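Local structure of PatF (Prochloron didemni, 4BG2) at residues P35-A40 with Y66-N71; S52-E57 with D264-F269; T74-S79 with L136-K141; Q210-Q213 with K219-S222; F257-L262 with V279-T284. The protein is probably a prenyltransferase-like protein of the patellamide pathway, which makes cyanobactin natural products. All coordinates share one frame; numbering follows the deposited sequence. Where two conformers were deposited one is given.

Contact 1. Residues P35-A40 with Y66-N71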
# COMPACT_ATOMS: atom_id res chain seq x y z
N PRO A 35 -12.72 10.34 9.40
CA PRO A 35 -13.66 11.28 8.76
C PRO A 35 -13.04 12.23 7.74
O PRO A 35 -13.60 12.41 6.66
CB PRO A 35 -14.23 12.07 9.96
CG PRO A 35 -14.11 11.14 11.11
CD PRO A 35 -12.85 10.33 10.87
N LEU A 36 -11.90 12.83 8.08
CA LEU A 36 -11.17 13.69 7.13
C LEU A 36 -10.77 12.93 5.86
O LEU A 36 -10.85 13.47 4.75
CB LEU A 36 -9.88 14.24 7.76
CG LEU A 36 -9.95 15.49 8.64
CD1 LEU A 36 -8.60 15.70 9.33
CD2 LEU A 36 -10.31 16.70 7.80
N PHE A 37 -10.33 11.68 6.01
CA PHE A 37 -9.92 10.91 4.87
C PHE A 37 -11.08 10.65 3.90
O PHE A 37 -10.93 10.74 2.67
CB PHE A 37 -9.35 9.58 5.32
CG PHE A 37 -8.84 8.77 4.20
CD1 PHE A 37 -7.72 9.19 3.47
CD2 PHE A 37 -9.47 7.60 3.83
CE1 PHE A 37 -7.23 8.43 2.44
CE2 PHE A 37 -8.98 6.85 2.78
CZ PHE A 37 -7.87 7.27 2.09
N GLU A 38 -12.26 10.39 4.46
CA GLU A 38 -13.45 10.17 3.66
C GLU A 38 -13.76 11.41 2.81
O GLU A 38 -14.06 11.30 1.62
CB GLU A 38 -14.64 9.81 4.57
CG GLU A 38 -14.50 8.44 5.25
CD GLU A 38 -15.67 8.09 6.19
OE1 GLU A 38 -16.58 8.93 6.38
OE2 GLU A 38 -15.70 6.96 6.73
N GLU A 39 -13.67 12.58 3.42
CA GLU A 39 -13.88 13.82 2.68
C GLU A 39 -12.82 13.96 1.59
O GLU A 39 -13.12 14.36 0.47
CB GLU A 39 -13.85 15.04 3.62
CG GLU A 39 -14.97 15.01 4.64
CD GLU A 39 -14.92 16.13 5.67
OE1 GLU A 39 -13.86 16.39 6.28
OE2 GLU A 39 -15.98 16.77 5.87
N ALA A 40 -11.57 13.60 1.89
CA ALA A 40 -10.50 13.78 0.91
C ALA A 40 -10.70 12.92 -0.35
O ALA A 40 -10.50 13.40 -1.49
CB ALA A 40 -9.16 13.51 1.52
N TYR A 66 -6.56 2.23 4.52
CA TYR A 66 -6.97 2.42 3.14
C TYR A 66 -5.92 3.12 2.31
O TYR A 66 -5.27 4.08 2.78
CB TYR A 66 -8.19 3.33 3.09
CG TYR A 66 -9.31 2.90 4.00
CD1 TYR A 66 -10.20 1.93 3.59
CD2 TYR A 66 -9.49 3.50 5.25
CE1 TYR A 66 -11.24 1.53 4.41
CE2 TYR A 66 -10.55 3.12 6.07
CZ TYR A 66 -11.41 2.12 5.64
OH TYR A 66 -12.46 1.70 6.43
N GLU A 67 -5.78 2.66 1.08
CA GLU A 67 -5.06 3.40 0.04
C GLU A 67 -6.04 3.61 -1.11
O GLU A 67 -6.65 2.67 -1.59
CB GLU A 67 -3.85 2.62 -0.52
CG GLU A 67 -2.73 2.29 0.40
CD GLU A 67 -2.23 3.48 1.17
OE1 GLU A 67 -2.05 4.69 0.62
OE2 GLU A 67 -2.02 3.12 2.33
N VAL A 68 -6.16 4.87 -1.56
CA VAL A 68 -7.02 5.23 -2.65
C VAL A 68 -6.23 5.94 -3.74
O VAL A 68 -5.38 6.83 -3.48
CB VAL A 68 -8.14 6.14 -2.15
CG1 VAL A 68 -9.07 6.54 -3.31
CG2 VAL A 68 -8.94 5.44 -1.06
N CYS A 69 -6.49 5.57 -4.99
CA CYS A 69 -5.94 6.35 -6.09
C CYS A 69 -6.77 6.22 -7.35
O CYS A 69 -7.53 5.26 -7.52
CB CYS A 69 -4.50 5.95 -6.39
SG CYS A 69 -4.30 4.26 -7.05
N ASN A 70 -6.56 7.18 -8.24
CA ASN A 70 -7.14 7.14 -9.56
C ASN A 70 -6.53 5.96 -10.31
O ASN A 70 -5.33 5.73 -10.26
CB ASN A 70 -6.90 8.47 -10.28
CG ASN A 70 -7.49 8.47 -11.66
OD1 ASN A 70 -6.98 7.79 -12.56
ND2 ASN A 70 -8.57 9.21 -11.85
N ASN A 71 -7.38 5.21 -10.98
CA ASN A 71 -6.97 3.98 -11.64
C ASN A 71 -7.11 4.11 -13.15
O ASN A 71 -7.05 3.11 -13.83
CB ASN A 71 -7.75 2.78 -11.08
CG ASN A 71 -9.26 2.86 -11.31
OD1 ASN A 71 -9.74 3.54 -12.23
ND2 ASN A 71 -10.00 2.13 -10.51
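Phe37 meets Tyr66 and Val68 through the far end of its ring, and these three buried side chains carry the whole contact between helix 34-42 and strand 60-70. CE2 of Phe37 lies 3.6 Å from CB of Tyr66, while CZ of Phe37 is 3.8 Å from CG2 of Val68, so two adjacent ring carbons are shared between two strand residues. Each of these atoms also reaches the other partner: Phe37 CE2 is 4.1 Å from Val68 CG2. The ring therefore ends between the two strand side chains and approaches both at a slant. Its reach follows from chi1 of -176°, which sets CG opposite the Phe37 backbone N and extends the ring from the helix; the backbones stay well apart, Phe37 CA to Tyr66 CA being 9.2 Å. The strand belongs to the closed ten-stranded antiparallel barrel, and the helix packs on its outer surface, as in the alpha-beta-beta-alpha prenyltransferase fold. Tyr66 and Val68 both direct their CB toward the helix, whereas the intervening Glu67 points away. Replacing Phe37 by an alanine would probably open a gap beside Tyr66 CB and Val68 CG2 and remove the side chain that bridges these two segments. The same ring also touches Ile121 and Val123 on the neighbouring strand 116-124, while the Tyr66 ring meets that of His22 from helix 3-25.

Contact 2. Residues S52-E57 with D264-F269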
# COMPACT_ATOMS: atom_id res chain seq x y z
N SER A 52 -8.37 -1.53 0.81
CA SER A 52 -8.52 -1.62 2.25
C SER A 52 -7.65 -2.77 2.78
O SER A 52 -7.37 -3.72 2.07
CB SER A 52 -9.99 -1.87 2.62
OG SER A 52 -10.88 -0.94 2.02
N SER A 53 -7.28 -2.73 4.05
CA SER A 53 -6.55 -3.84 4.63
C SER A 53 -6.76 -3.97 6.13
O SER A 53 -7.31 -3.07 6.80
CB SER A 53 -5.07 -3.69 4.30
OG SER A 53 -4.53 -2.52 4.89
N CYS A 54 -6.36 -5.11 6.65
CA CYS A 54 -6.34 -5.39 8.07
C CYS A 54 -4.97 -5.88 8.44
O CYS A 54 -4.46 -6.84 7.85
CB CYS A 54 -7.37 -6.44 8.44
SG CYS A 54 -9.06 -5.91 8.11
N GLN A 55 -4.35 -5.21 9.40
CA GLN A 55 -3.08 -5.70 9.95
C GLN A 55 -3.44 -6.59 11.12
O GLN A 55 -4.11 -6.16 12.06
CB GLN A 55 -2.21 -4.55 10.42
CG GLN A 55 -0.88 -4.98 11.01
CD GLN A 55 0.06 -3.80 11.13
OE1 GLN A 55 -0.11 -2.94 11.99
NE2 GLN A 55 1.04 -3.73 10.24
N VAL A 56 -2.98 -7.83 11.05
CA VAL A 56 -3.24 -8.81 12.09
C VAL A 56 -1.99 -9.09 12.90
O VAL A 56 -0.90 -9.29 12.35
CB VAL A 56 -3.77 -10.11 11.48
CG1 VAL A 56 -3.95 -11.17 12.56
CG2 VAL A 56 -5.09 -9.85 10.74
N GLU A 57 -2.16 -9.17 14.22
CA GLU A 57 -1.06 -9.46 15.13
C GLU A 57 -1.57 -10.39 16.23
O GLU A 57 -2.11 -9.94 17.24
CB GLU A 57 -0.50 -8.15 15.69
CG GLU A 57 1.02 -8.10 15.74
CD GLU A 57 1.56 -6.74 16.16
OE1 GLU A 57 1.70 -6.54 17.39
OE2 GLU A 57 1.86 -5.90 15.27
N ASP A 264 -8.79 -16.03 8.67
CA ASP A 264 -9.94 -16.74 8.12
C ASP A 264 -11.17 -15.83 8.07
O ASP A 264 -11.93 -15.87 7.10
CB ASP A 264 -10.26 -17.98 8.96
CG ASP A 264 -9.18 -19.05 8.85
OD1 ASP A 264 -8.40 -19.01 7.87
OD2 ASP A 264 -9.12 -19.94 9.73
N LYS A 265 -11.36 -15.01 9.09
CA LYS A 265 -12.46 -14.05 9.09
C LYS A 265 -12.32 -13.04 7.95
O LYS A 265 -13.29 -12.76 7.23
CB LYS A 265 -12.55 -13.32 10.41
CG LYS A 265 -13.44 -12.08 10.35
CD LYS A 265 -13.66 -11.50 11.74
CE LYS A 265 -14.48 -10.23 11.68
NZ LYS A 265 -15.08 -9.99 13.02
N ILE A 266 -11.11 -12.51 7.77
CA ILE A 266 -10.88 -11.57 6.67
C ILE A 266 -11.11 -12.28 5.34
O ILE A 266 -11.71 -11.70 4.42
CB ILE A 266 -9.45 -10.97 6.68
CG1 ILE A 266 -9.21 -10.17 7.95
CG2 ILE A 266 -9.22 -10.08 5.47
CD1 ILE A 266 -7.75 -10.08 8.35
N TYR A 267 -10.63 -13.52 5.24
CA TYR A 267 -10.77 -14.27 4.01
C TYR A 267 -12.22 -14.50 3.63
O TYR A 267 -12.62 -14.29 2.49
CB TYR A 267 -10.06 -15.62 4.13
CG TYR A 267 -10.29 -16.48 2.93
CD1 TYR A 267 -9.72 -16.16 1.70
CD2 TYR A 267 -11.11 -17.59 3.00
CE1 TYR A 267 -9.94 -16.94 0.59
CE2 TYR A 267 -11.35 -18.38 1.88
CZ TYR A 267 -10.75 -18.05 0.68
OH TYR A 267 -10.96 -18.81 -0.42
N ASN A 268 -13.01 -14.92 4.61
CA ASN A 268 -14.45 -15.16 4.44
C ASN A 268 -15.18 -13.90 4.05
O ASN A 268 -16.03 -13.91 3.15
CB ASN A 268 -15.04 -15.67 5.75
CG ASN A 268 -14.63 -17.09 6.05
OD1 ASN A 268 -14.22 -17.85 5.17
ND2 ASN A 268 -14.73 -17.46 7.30
N PHE A 269 -14.84 -12.81 4.72
CA PHE A 269 -15.44 -11.53 4.38
C PHE A 269 -15.18 -11.20 2.91
O PHE A 269 -16.09 -10.82 2.19
CB PHE A 269 -14.92 -10.43 5.29
CG PHE A 269 -15.26 -9.06 4.79
CD1 PHE A 269 -16.53 -8.53 5.01
CD2 PHE A 269 -14.33 -8.32 4.08
CE1 PHE A 269 -16.85 -7.27 4.54
CE2 PHE A 269 -14.66 -7.06 3.61
CZ PHE A 269 -15.91 -6.53 3.84
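Apolar packing of Cys54 and Val56 against Ile266 joins strand 48-57 to helix 261-272, on the outer face of the barrel. Backbone evidence fixes the place: Ser52, Cys54 and Val56 pair with Tyr300, Phe298 and Phe296 of strand 295-303, so the first and last strands meet here and the helix lies beside the seam that closes the ring of strands. The closest pair of CA atoms is Cys54 and Ile266, 7.8 Å apart, a spacing bridged by side chains alone. Ile266 does this with a single methyl, CD1, which is 3.6 Å from Val56 CG2 and 3.7 Å from Cys54 CB. It meets Val56 tip to tip, whereas on Cys54 it rests at the beta carbon instead of the sulfur. With chi2 at 154° the Ile266 chain is stretched out, carrying CD1 forward to the strand. Phe298 also touches Ile266, and Phe26 lies against Cys54. All three residues of the contact are buried, and what joins them is carbon against carbon, which implies a junction held by exclusion of water and by shape, without the directional bonds that would fix a precise angle.

Contact 3. Residues T74-S79 with L136-K141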
# COMPACT_ATOMS: atom_id res chain seq x y z
N THR A 74 -2.50 8.25 -16.09
CA THR A 74 -1.54 9.05 -15.38
C THR A 74 -2.15 10.31 -14.79
O THR A 74 -2.64 11.14 -15.52
CB THR A 74 -0.38 9.44 -16.32
OG1 THR A 74 0.37 8.26 -16.61
CG2 THR A 74 0.56 10.48 -15.67
N THR A 75 -2.08 10.45 -13.47
CA THR A 75 -2.50 11.70 -12.81
C THR A 75 -1.37 12.46 -12.10
O THR A 75 -1.61 13.50 -11.50
CB THR A 75 -3.68 11.48 -11.83
OG1 THR A 75 -3.41 10.38 -10.99
CG2 THR A 75 -4.96 11.19 -12.59
N TRP A 76 -0.15 11.94 -12.17
CA TRP A 76 1.01 12.67 -11.69
C TRP A 76 1.31 13.84 -12.62
O TRP A 76 1.30 13.65 -13.83
CB TRP A 76 2.23 11.77 -11.65
CG TRP A 76 3.47 12.40 -11.10
CD1 TRP A 76 4.45 13.02 -11.81
CD2 TRP A 76 3.88 12.43 -9.73
NE1 TRP A 76 5.45 13.44 -10.98
CE2 TRP A 76 5.13 13.09 -9.69
CE3 TRP A 76 3.32 11.97 -8.54
CZ2 TRP A 76 5.83 13.31 -8.51
CZ3 TRP A 76 4.01 12.18 -7.35
CH2 TRP A 76 5.27 12.84 -7.34
N PRO A 77 1.61 15.03 -12.08
CA PRO A 77 1.81 15.39 -10.70
C PRO A 77 0.60 15.98 -9.99
O PRO A 77 0.70 16.31 -8.81
CB PRO A 77 2.90 16.47 -10.80
CG PRO A 77 2.57 17.20 -12.07
CD PRO A 77 1.93 16.17 -12.98
N GLU A 78 -0.53 16.13 -10.68
CA GLU A 78 -1.72 16.67 -10.03
C GLU A 78 -2.22 15.81 -8.86
O GLU A 78 -2.85 16.32 -7.93
CB GLU A 78 -2.87 17.00 -11.00
CG GLU A 78 -3.42 15.87 -11.87
CD GLU A 78 -2.69 15.67 -13.19
OE1 GLU A 78 -1.65 16.35 -13.45
OE2 GLU A 78 -3.20 14.82 -13.96
N SER A 79 -1.92 14.51 -8.90
CA SER A 79 -2.25 13.65 -7.77
C SER A 79 -1.62 14.14 -6.45
O SER A 79 -2.14 13.85 -5.36
CB SER A 79 -1.84 12.20 -8.05
OG SER A 79 -0.45 12.11 -8.35
N LEU A 136 1.44 7.14 1.80
CA LEU A 136 1.46 7.66 0.44
C LEU A 136 2.35 6.77 -0.40
O LEU A 136 3.52 6.60 -0.10
CB LEU A 136 1.99 9.08 0.42
CG LEU A 136 1.28 10.09 1.35
CD1 LEU A 136 2.09 11.36 1.52
CD2 LEU A 136 -0.10 10.45 0.85
N TYR A 137 1.81 6.24 -1.50
CA TYR A 137 2.59 5.43 -2.39
C TYR A 137 2.76 6.17 -3.70
O TYR A 137 1.80 6.73 -4.22
CB TYR A 137 1.89 4.09 -2.64
CG TYR A 137 1.94 3.14 -1.46
CD1 TYR A 137 3.13 2.51 -1.12
CD2 TYR A 137 0.79 2.85 -0.71
CE1 TYR A 137 3.19 1.62 -0.06
CE2 TYR A 137 0.86 1.96 0.36
CZ TYR A 137 2.07 1.36 0.67
OH TYR A 137 2.16 0.48 1.71
N ILE A 138 3.97 6.11 -4.26
CA ILE A 138 4.23 6.57 -5.60
C ILE A 138 4.26 5.33 -6.50
O ILE A 138 5.07 4.42 -6.28
CB ILE A 138 5.60 7.27 -5.70
CG1 ILE A 138 5.75 8.34 -4.62
CG2 ILE A 138 5.85 7.83 -7.10
CD1 ILE A 138 4.85 9.52 -4.77
N HIS A 139 3.43 5.30 -7.53
CA HIS A 139 3.44 4.22 -8.50
C HIS A 139 4.18 4.63 -9.77
O HIS A 139 3.81 5.59 -10.42
CB HIS A 139 2.02 3.80 -8.84
CG HIS A 139 1.33 3.13 -7.71
ND1 HIS A 139 1.65 1.86 -7.31
CD2 HIS A 139 0.35 3.56 -6.89
CE1 HIS A 139 0.88 1.52 -6.29
NE2 HIS A 139 0.09 2.54 -6.00
N ILE A 140 5.23 3.88 -10.08
CA ILE A 140 6.16 4.20 -11.14
C ILE A 140 5.74 3.43 -12.38
O ILE A 140 5.22 2.33 -12.27
CB ILE A 140 7.59 3.80 -10.71
CG1 ILE A 140 7.98 4.57 -9.44
CG2 ILE A 140 8.59 4.06 -11.81
CD1 ILE A 140 9.13 3.94 -8.69
N LYS A 141 5.98 4.01 -13.57
CA LYS A 141 5.64 3.34 -14.82
C LYS A 141 6.56 2.14 -14.98
O LYS A 141 7.77 2.29 -14.88
CB LYS A 141 5.78 4.29 -16.01
CG LYS A 141 4.74 5.40 -16.02
CD LYS A 141 4.79 6.21 -17.30
CE LYS A 141 3.77 7.33 -17.27
NZ LYS A 141 4.01 8.32 -18.36
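Thr74 begins the contact by setting OG1 3.6 Å from CE of Lys141, the two side chains crossing at about a right angle. The ammonium itself is less engaged here: Lys141 NZ stands 4.0 Å from Thr74 OG1 and hydrogen-bonds the carbonyl oxygen of Arg114, so Thr74 meets the last methylene of a chain that is extended past its CG. Thr75 contributes from the backbone, its O accepting from Ser79 N at 2.8 Å. Trp76 then supplies the buried half. Its chi1 of -177° swings the indole away from the backbone N, and CZ3 of Trp76 comes obliquely to 3.8 Å from CD1 of Ile138. At the other end of the indole, NE1 hydrogen-bonds the carbonyl of His110, which should restrict rotation of the ring. Pro77, preceded by a cis peptide bond, folds back so that its CB lies 3.9 Å above one face of the Trp76 ring, offset toward the rim. Ile138 is also packed against Ile116, Phe178, Phe103 and Phe106. The contact thus lays the loop that links strand 60-70 to helix 79-91 over the outer side of strand 133-140, with a type VIa (cis-proline) turn at Trp76-Pro77 packed on the outside of an antiparallel barrel wrapped by helices, consistent with the prenyltransferase fold.

Contact 4. Residues Q210-Q213 with K219-S222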
# COMPACT_ATOMS: atom_id res chain seq x y z
N GLN A 210 15.77 -13.21 -9.24
CA GLN A 210 17.08 -13.82 -8.98
C GLN A 210 17.46 -13.72 -7.52
O GLN A 210 17.97 -14.68 -6.95
CB GLN A 210 18.20 -13.21 -9.84
CG GLN A 210 18.46 -13.95 -11.12
CD GLN A 210 18.60 -15.47 -10.97
OE1 GLN A 210 19.47 -15.97 -10.24
NE2 GLN A 210 17.73 -16.20 -11.67
N TYR A 211 17.23 -12.55 -6.94
CA TYR A 211 17.56 -12.30 -5.54
C TYR A 211 16.76 -13.24 -4.66
O TYR A 211 17.28 -13.85 -3.73
CB TYR A 211 17.27 -10.84 -5.17
CG TYR A 211 17.49 -10.54 -3.72
CD1 TYR A 211 18.74 -10.15 -3.26
CD2 TYR A 211 16.47 -10.71 -2.79
CE1 TYR A 211 18.96 -9.90 -1.91
CE2 TYR A 211 16.69 -10.47 -1.44
CZ TYR A 211 17.93 -10.07 -1.01
OH TYR A 211 18.15 -9.81 0.32
N THR A 212 15.48 -13.37 -4.99
CA THR A 212 14.58 -14.29 -4.33
C THR A 212 15.06 -15.74 -4.42
O THR A 212 15.15 -16.44 -3.41
CB THR A 212 13.17 -14.14 -4.93
OG1 THR A 212 12.70 -12.82 -4.64
CG2 THR A 212 12.18 -15.15 -4.31
N GLN A 213 15.38 -16.17 -5.62
CA GLN A 213 15.84 -17.56 -5.82
C GLN A 213 17.10 -17.85 -5.03
O GLN A 213 17.18 -18.87 -4.38
CB GLN A 213 16.08 -17.84 -7.29
CG GLN A 213 14.80 -17.82 -8.10
CD GLN A 213 15.09 -17.78 -9.60
OE1 GLN A 213 15.72 -16.85 -10.11
NE2 GLN A 213 14.66 -18.80 -10.30
N LYS A 219 10.00 -21.71 1.08
CA LYS A 219 8.58 -21.41 1.18
C LYS A 219 8.22 -20.16 0.34
O LYS A 219 7.21 -20.16 -0.37
CB LYS A 219 8.16 -21.25 2.64
CG LYS A 219 6.73 -20.77 2.83
CD LYS A 219 5.82 -21.87 3.34
CE LYS A 219 4.36 -21.58 2.99
NZ LYS A 219 4.02 -21.29 1.55
N VAL A 220 9.04 -19.12 0.42
CA VAL A 220 8.89 -17.95 -0.46
C VAL A 220 9.02 -18.32 -1.93
O VAL A 220 8.14 -17.98 -2.74
CB VAL A 220 9.92 -16.84 -0.15
CG1 VAL A 220 9.92 -15.78 -1.24
CG2 VAL A 220 9.57 -16.19 1.19
N ASN A 221 10.08 -19.04 -2.27
CA ASN A 221 10.29 -19.49 -3.64
C ASN A 221 9.17 -20.36 -4.20
O ASN A 221 8.90 -20.29 -5.39
CB ASN A 221 11.65 -20.17 -3.82
CG ASN A 221 12.74 -19.14 -4.08
OD1 ASN A 221 12.90 -18.66 -5.21
ND2 ASN A 221 13.46 -18.74 -3.02
N SER A 222 8.50 -21.12 -3.35
CA SER A 222 7.45 -22.01 -3.82
C SER A 222 6.13 -21.33 -4.12
O SER A 222 5.32 -21.90 -4.84
CB SER A 222 7.22 -23.16 -2.84
OG SER A 222 6.43 -22.74 -1.76
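Asn221 reaches across to the backbone of Thr212, giving ND2 to Thr212 O at 2.9 Å with an N-H...O angle of 168°. The oxygen lies near the amide plane of Asn221, but the donor sits well above the carbonyl plane of Thr212, 51° out of it. The bond is therefore straight at the hydrogen and off-axis at the acceptor. OD1 of the same amide comes to 3.2 Å from Gln213 CA and 3.6 Å from Gln213 CG, so the oxygen packs over carbon atoms of the next residue. Beneath the amide, CG2 of Thr212 meets CG1 of Val220 at 3.9 Å, the two side chains crossing at about a right angle.

What positions this first shell lies close by. ND2 of Asn221 also hydrogen-bonds Ser217 O, so two carbonyls fix the turn of the amide, and OG1 of Thr212 bonds Leu208 O one helical turn back. Ser217 OG further holds Val220 N, while Glu285 and Leu288 of helix 285-288 cover Val220. The result is two consecutive helices joined by a short turn, at the periphery of the protein, in which an asparagine ties the last turn of helix 206-215 to the short helix 218-223 that follows it.

Contact 5. Residues F257-L262 with V279-T284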
# COMPACT_ATOMS: atom_id res chain seq x y z
N PHE A 257 -1.53 -20.11 1.61
CA PHE A 257 -1.41 -19.58 2.95
C PHE A 257 -2.38 -20.29 3.89
O PHE A 257 -3.49 -20.63 3.49
CB PHE A 257 -1.75 -18.08 2.94
CG PHE A 257 -0.93 -17.27 1.97
CD1 PHE A 257 0.35 -16.86 2.32
CD2 PHE A 257 -1.43 -16.93 0.72
CE1 PHE A 257 1.10 -16.11 1.43
CE2 PHE A 257 -0.66 -16.18 -0.17
CZ PHE A 257 0.60 -15.78 0.19
N THR A 258 -1.96 -20.46 5.14
CA THR A 258 -2.83 -20.89 6.24
C THR A 258 -2.86 -19.78 7.27
O THR A 258 -1.82 -19.29 7.70
CB THR A 258 -2.28 -22.18 6.89
OG1 THR A 258 -2.10 -23.17 5.87
CG2 THR A 258 -3.22 -22.72 7.96
N PHE A 259 -4.06 -19.38 7.67
CA PHE A 259 -4.23 -18.21 8.52
C PHE A 259 -4.60 -18.61 9.94
O PHE A 259 -5.19 -19.68 10.16
CB PHE A 259 -5.35 -17.32 7.99
CG PHE A 259 -5.17 -16.85 6.56
CD1 PHE A 259 -4.24 -15.88 6.25
CD2 PHE A 259 -5.95 -17.37 5.54
CE1 PHE A 259 -4.08 -15.44 4.94
CE2 PHE A 259 -5.80 -16.93 4.23
CZ PHE A 259 -4.87 -15.96 3.93
N ASN A 260 -4.27 -17.73 10.89
CA ASN A 260 -4.89 -17.80 12.20
C ASN A 260 -6.38 -17.46 12.04
O ASN A 260 -6.85 -17.24 10.93
CB ASN A 260 -4.17 -16.90 13.20
CG ASN A 260 -4.32 -15.41 12.90
OD1 ASN A 260 -5.01 -15.03 11.95
ND2 ASN A 260 -3.73 -14.57 13.74
N SER A 261 -7.12 -17.45 13.13
CA SER A 261 -8.57 -17.28 13.06
C SER A 261 -8.99 -15.94 12.44
O SER A 261 -9.92 -15.88 11.61
CB SER A 261 -9.15 -17.40 14.46
OG SER A 261 -10.48 -16.96 14.48
N LEU A 262 -8.32 -14.87 12.83
CA LEU A 262 -8.59 -13.56 12.26
C LEU A 262 -8.39 -13.50 10.74
O LEU A 262 -9.13 -12.81 10.04
CB LEU A 262 -7.76 -12.49 12.95
CG LEU A 262 -8.27 -12.01 14.31
CD1 LEU A 262 -7.31 -10.98 14.88
CD2 LEU A 262 -9.68 -11.45 14.20
N VAL A 279 -6.40 -9.25 -4.30
CA VAL A 279 -6.06 -9.31 -2.88
C VAL A 279 -4.56 -9.46 -2.78
O VAL A 279 -3.90 -9.78 -3.76
CB VAL A 279 -6.75 -10.46 -2.15
CG1 VAL A 279 -8.25 -10.30 -2.28
CG2 VAL A 279 -6.35 -11.84 -2.72
N ALA A 280 -4.02 -9.16 -1.62
CA ALA A 280 -2.61 -9.37 -1.38
C ALA A 280 -2.39 -9.70 0.06
O ALA A 280 -3.01 -9.14 0.95
CB ALA A 280 -1.80 -8.14 -1.78
N ILE A 281 -1.45 -10.61 0.29
CA ILE A 281 -0.98 -10.89 1.61
C ILE A 281 0.41 -10.30 1.75
O ILE A 281 1.28 -10.54 0.92
CB ILE A 281 -0.93 -12.39 1.88
CG1 ILE A 281 -2.30 -13.00 1.68
CG2 ILE A 281 -0.42 -12.66 3.30
CD1 ILE A 281 -3.38 -12.45 2.60
N ALA A 282 0.62 -9.55 2.83
CA ALA A 282 1.92 -8.96 3.14
C ALA A 282 2.42 -9.61 4.41
O ALA A 282 1.73 -9.59 5.44
CB ALA A 282 1.81 -7.45 3.31
N VAL A 283 3.61 -10.19 4.32
CA VAL A 283 4.16 -11.03 5.37
C VAL A 283 5.68 -11.07 5.26
O VAL A 283 6.22 -10.95 4.18
CB VAL A 283 3.48 -12.43 5.31
CG1 VAL A 283 3.79 -13.16 4.01
CG2 VAL A 283 3.87 -13.30 6.50
N THR A 284 6.39 -11.21 6.37
CA THR A 284 7.84 -11.39 6.32
C THR A 284 8.21 -12.85 6.00
O THR A 284 7.42 -13.77 6.24
CB THR A 284 8.52 -11.03 7.64
OG1 THR A 284 8.05 -11.90 8.65
CG2 THR A 284 8.24 -9.56 8.03
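Phe257 and Ile281 are the residues whose backbones come nearest, CA to CA 8.8 Å, as an irregular connection passes outside strand 276-284. That strand is one of the ten antiparallel strands of the barrel, and the connection leads from helix 253-256 into helix 261-272, both on the outer layer of this prenyltransferase-like fold. Ile281, whose CB points toward the connection, touches two aromatic rings, each in a different way. Its CG1 lies over one face of Phe257, 4.2 Å from the ring centroid and 16° off the normal, a CH-pi contact displaced toward the rim near Phe257 CE2. Its CD1 instead meets the edge of Phe259, close to the ring plane. Both isoleucine torsions are near -60° (chi1 -57°, chi2 -61°), a folded shape that sends the terminal methyl to one ring while CG1 faces the other. A glycine in place of Ile281 would probably leave the Phe257 face and the Phe259 edge without their shared partner and set both rings freer to shift. Beyond them, Asn260 N-caps helix 261-272, its OD1 bonding Gly263 N. At the Phe259 edge, CD1 of Ile281 is almost equally far from two ring carbons, 3.9 Å from CE1 and 4.0 Å from CZ of Phe259.

Contacts 1, 2 and 5 are buried and purely apolar, each laying outer elements on the same barrel; contact 3 does likewise but runs from a buried tryptophan to an exposed threonine, and at that margin a hydroxyl only packs against a lysine methylene. Contact 4 differs: it joins two helices, lies farthest from the chain centre, and is the one with a hydrogen bond between its segments. Contacts 2 and 5 share helix 261-272 and touch, with centres about 8 Å apart and Val56 resting on Asn260 and Leu262. Contacts 1 and 2 lie on adjacent strands and meet at Tyr66 and Ser52, whereas contacts 2 and 3 occupy opposite sides of the chain's centre.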